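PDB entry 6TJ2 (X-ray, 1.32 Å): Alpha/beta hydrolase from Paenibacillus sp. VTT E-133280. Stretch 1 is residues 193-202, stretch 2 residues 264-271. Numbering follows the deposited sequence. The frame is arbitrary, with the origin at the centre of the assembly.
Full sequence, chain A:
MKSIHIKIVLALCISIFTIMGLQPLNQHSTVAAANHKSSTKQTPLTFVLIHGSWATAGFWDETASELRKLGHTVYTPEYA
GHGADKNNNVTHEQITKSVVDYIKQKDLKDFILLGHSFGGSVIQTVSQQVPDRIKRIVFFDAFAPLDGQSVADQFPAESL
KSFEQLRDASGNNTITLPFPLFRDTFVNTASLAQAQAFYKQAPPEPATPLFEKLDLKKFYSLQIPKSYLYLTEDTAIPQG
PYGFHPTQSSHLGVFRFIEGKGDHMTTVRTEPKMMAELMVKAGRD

Stretch 1, residues 193-202: AQAQAFYKQA
Stretch 2 264-271: HMTTVRTE

Stretch 1 is the last part of a helix that begins earlier in the chain, followed by a short turn; stretch 2 runs from a loop into a short helical segment that ends before Glu 271. Side chains of stretch 1 meet side chains and backbone of stretch 2, with no direct hydrogen bond, and the contact buries 318 Å² over both sides. The backbones come closest in register at Phe 198 and Thr 266, whose CA atoms lie 7.7 Å apart. The chains run obliquely in broadly opposing directions: Gln 194 meets Thr 270, and Phe 198 reaches back to Thr 266 and Met 265.

Stretch 1 keeps helical phi/psi near -65/-40 from Ala 193 to Tyr 199, with i to i+4 bonds such as Phe 198 N to Gln 194 O (2.9 Å). Gln 194 points its CA-to-CB bond toward the partner; with chi1 m, chi2 t and chi3 -32°, its NE2 comes to 3.6 Å from Thr 270 CG2 (Thr 270 chi1 p), a van der Waals contact of an amide with a methyl. Ala 195 points sideways, while Ala 193, Gln 196 and Ala 197 are out of reach.

Phe 198, the centre of the contact, is buried, points toward stretch 2, and adopts chi1 -59° (m) and chi2 -30°. Phe 198 CE2 lies 3.9 Å from Thr 266 CA, and Phe 198 CZ lies 3.7 Å from Arg 269 CB. Thr 270 CG2 sits at the ring edge, 4.2 Å from Phe 198 CZ. Over one face, Arg 269 CD stands 4.2 Å from the Phe 198 ring centroid and 25° off the normal, a CH-pi contact in which a methylene beside the charged group meets the pi cloud.

Arg 269 is set for this by chi1 -81° (m), chi2 101° (between wells), chi3 172° (t) and chi4 -150°. The side chain turns back along its own stretch, where Arg 269 NH1 donates to Met 265 O at 2.9 Å (158°); the guanidinium in turn has Phe 198 CD1 over one of its faces. Water 1 links the stretches, donating to Phe 198 O and accepting from Arg 269 NH1, both at 2.8 Å. In stretch 2, phi/psi are -129/-2 at Met 265, -83/-49 at Thr 266, -94/-41 at Arg 269 and -128/56 at Glu 271; chi1 is m at Met 265 and Thr 266. Its backbone is held by Arg 269 N to Thr 266 O (2.9 Å) and Thr 270 N to Thr 266 O (3.0 Å).

Tyr 199 (chi1 t) points away, and Lys 200 (-64/-26), with chi1 m and the rest t, is out of reach. Gln 201 (-95/12) has its CA-to-CB bond toward stretch 2; chi1 is m, chi2 t and chi3 -145°. Gln 201 NE2 approaches Arg 269 NH2 to 3.3 Å, but both are donors, so no hydrogen bond forms. Ala 202 (-114/86) closes the turn through its N to Tyr 199 O, 3.0 Å.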

# COMPACT_ATOMS: atom_id res chain seq x y z
N ALA A 193 14.43 11.81 19.97
CA ALA A 193 15.48 11.26 20.85
C ALA A 193 15.91 9.91 20.33
O ALA A 193 17.10 9.57 20.34
CB ALA A 193 15.03 11.11 22.27
N GLN A 194 14.99 9.09 19.86
CA GLN A 194 15.30 7.78 19.26
C GLN A 194 16.14 7.99 17.98
O GLN A 194 17.15 7.33 17.77
CB GLN A 194 14.03 6.98 18.95
CG GLN A 194 13.31 6.46 20.19
CD GLN A 194 11.98 5.84 19.87
OE1 GLN A 194 11.30 6.26 18.91
NE2 GLN A 194 11.63 4.81 20.64
N ALA A 195 15.70 8.89 17.16
CA ALA A 195 16.39 9.20 15.91
C ALA A 195 17.85 9.59 16.16
O ALA A 195 18.76 9.15 15.45
CB ALA A 195 15.65 10.27 15.14
N GLN A 196 18.04 10.42 17.17
CA GLN A 196 19.42 10.88 17.51
C GLN A 196 20.23 9.67 17.96
O GLN A 196 21.41 9.55 17.55
CB GLN A 196 19.34 11.95 18.58
CG GLN A 196 18.74 13.29 18.14
CD GLN A 196 18.30 14.21 19.25
OE1 GLN A 196 18.02 13.74 20.34
NE2 GLN A 196 18.31 15.50 18.95
N ALA A 197 19.67 8.82 18.80
CA ALA A 197 20.40 7.64 19.29
C ALA A 197 20.76 6.73 18.12
O ALA A 197 21.88 6.22 17.99
CB ALA A 197 19.59 6.88 20.31
N PHE A 198 19.84 6.51 17.19
CA PHE A 198 20.07 5.64 16.03
C PHE A 198 21.06 6.28 15.07
O PHE A 198 21.90 5.56 14.49
CB PHE A 198 18.76 5.29 15.32
CG PHE A 198 17.74 4.61 16.20
CD1 PHE A 198 18.11 3.80 17.24
CD2 PHE A 198 16.42 4.79 15.93
CE1 PHE A 198 17.17 3.13 18.03
CE2 PHE A 198 15.47 4.12 16.71
CZ PHE A 198 15.84 3.34 17.75
N TYR A 199 21.08 7.61 14.94
CA TYR A 199 22.04 8.29 14.05
C TYR A 199 23.46 8.10 14.59
O TYR A 199 24.40 7.88 13.78
CB TYR A 199 21.68 9.77 13.92
CG TYR A 199 22.49 10.52 12.91
CD1 TYR A 199 22.45 10.18 11.56
CD2 TYR A 199 23.33 11.56 13.29
CE1 TYR A 199 23.17 10.90 10.62
CE2 TYR A 199 24.05 12.26 12.36
CZ TYR A 199 23.96 11.96 11.02
OH TYR A 199 24.71 12.67 10.11
N LYS A 200 23.59 8.11 15.91
CA LYS A 200 24.94 7.91 16.51
C LYS A 200 25.44 6.51 16.14
O LYS A 200 26.68 6.30 16.19
CB LYS A 200 24.84 8.12 18.01
CG LYS A 200 24.79 9.55 18.52
CD LYS A 200 24.50 9.66 19.98
CE LYS A 200 24.64 11.06 20.51
NZ LYS A 200 24.28 11.13 21.94
N GLN A 201 24.57 5.54 15.87
CA GLN A 201 24.90 4.16 15.51
C GLN A 201 24.92 3.96 14.00
O GLN A 201 24.94 2.74 13.56
CB GLN A 201 23.92 3.17 16.17
CG GLN A 201 23.89 3.20 17.68
CD GLN A 201 22.89 2.18 18.18
OE1 GLN A 201 22.22 2.41 19.18
NE2 GLN A 201 22.76 1.04 17.48
N ALA A 202 24.90 4.99 13.19
CA ALA A 202 24.88 4.93 11.72
C ALA A 202 26.19 5.50 11.18
O ALA A 202 26.26 6.67 10.85
CB ALA A 202 23.66 5.65 11.15
N HIS A 264 12.69 1.96 8.01
CA HIS A 264 13.96 1.32 7.68
C HIS A 264 14.79 0.94 8.90
O HIS A 264 15.33 -0.16 8.92
CB HIS A 264 14.77 2.27 6.77
CG HIS A 264 15.78 1.57 5.94
ND1 HIS A 264 15.43 0.57 5.08
CD2 HIS A 264 17.12 1.76 5.77
CE1 HIS A 264 16.49 0.21 4.38
NE2 HIS A 264 17.56 0.89 4.78
N MET A 265 14.94 1.83 9.86
CA MET A 265 15.92 1.57 10.96
C MET A 265 15.34 1.74 12.36
O MET A 265 16.08 1.40 13.31
CB MET A 265 17.16 2.43 10.79
CG MET A 265 17.86 2.12 9.52
SD MET A 265 19.52 2.80 9.55
CE MET A 265 20.31 1.88 8.24
N THR A 266 14.09 2.12 12.56
CA THR A 266 13.54 2.22 13.94
C THR A 266 13.08 0.84 14.42
O THR A 266 13.36 0.42 15.56
CB THR A 266 12.33 3.16 13.95
OG1 THR A 266 12.70 4.42 13.38
CG2 THR A 266 11.73 3.34 15.32
N THR A 267 12.31 0.15 13.60
CA THR A 267 11.42 -0.92 14.07
C THR A 267 12.19 -2.11 14.56
O THR A 267 11.75 -2.78 15.52
CB THR A 267 10.43 -1.26 12.96
OG1 THR A 267 9.98 -0.05 12.33
CG2 THR A 267 9.22 -2.04 13.46
N VAL A 268 13.33 -2.40 13.97
CA VAL A 268 14.14 -3.56 14.46
C VAL A 268 14.64 -3.29 15.88
O VAL A 268 15.05 -4.23 16.61
CB VAL A 268 15.33 -3.91 13.56
CG1 VAL A 268 14.80 -4.39 12.22
CG2 VAL A 268 16.33 -2.78 13.45
N ARG A 269 14.67 -2.03 16.32
CA ARG A 269 15.09 -1.67 17.70
C ARG A 269 13.88 -1.55 18.60
O ARG A 269 13.97 -2.00 19.75
CB ARG A 269 15.84 -0.34 17.76
CG ARG A 269 17.29 -0.50 17.37
CD ARG A 269 17.48 -0.05 15.96
NE ARG A 269 18.91 -0.06 15.72
CZ ARG A 269 19.54 0.75 14.87
NH1 ARG A 269 18.89 1.54 14.05
NH2 ARG A 269 20.85 0.71 14.84
N THR A 270 12.78 -0.97 18.15
CA THR A 270 11.64 -0.63 19.04
C THR A 270 10.63 -1.76 19.13
O THR A 270 9.89 -1.80 20.12
CB THR A 270 11.02 0.70 18.61
OG1 THR A 270 10.57 0.49 17.27
CG2 THR A 270 12.02 1.83 18.66
N GLU A 271 10.47 -2.57 18.10
CA GLU A 271 9.48 -3.64 18.05
C GLU A 271 10.14 -4.93 17.67
O GLU A 271 9.73 -5.60 16.73
CB GLU A 271 8.34 -3.31 17.08
CG GLU A 271 7.57 -2.07 17.46
CD GLU A 271 6.69 -2.17 18.70
OE1 GLU A 271 6.44 -3.29 19.19
OE2 GLU A 271 6.18 -1.08 19.18
O HOH W 1 20.95 3.26 13.18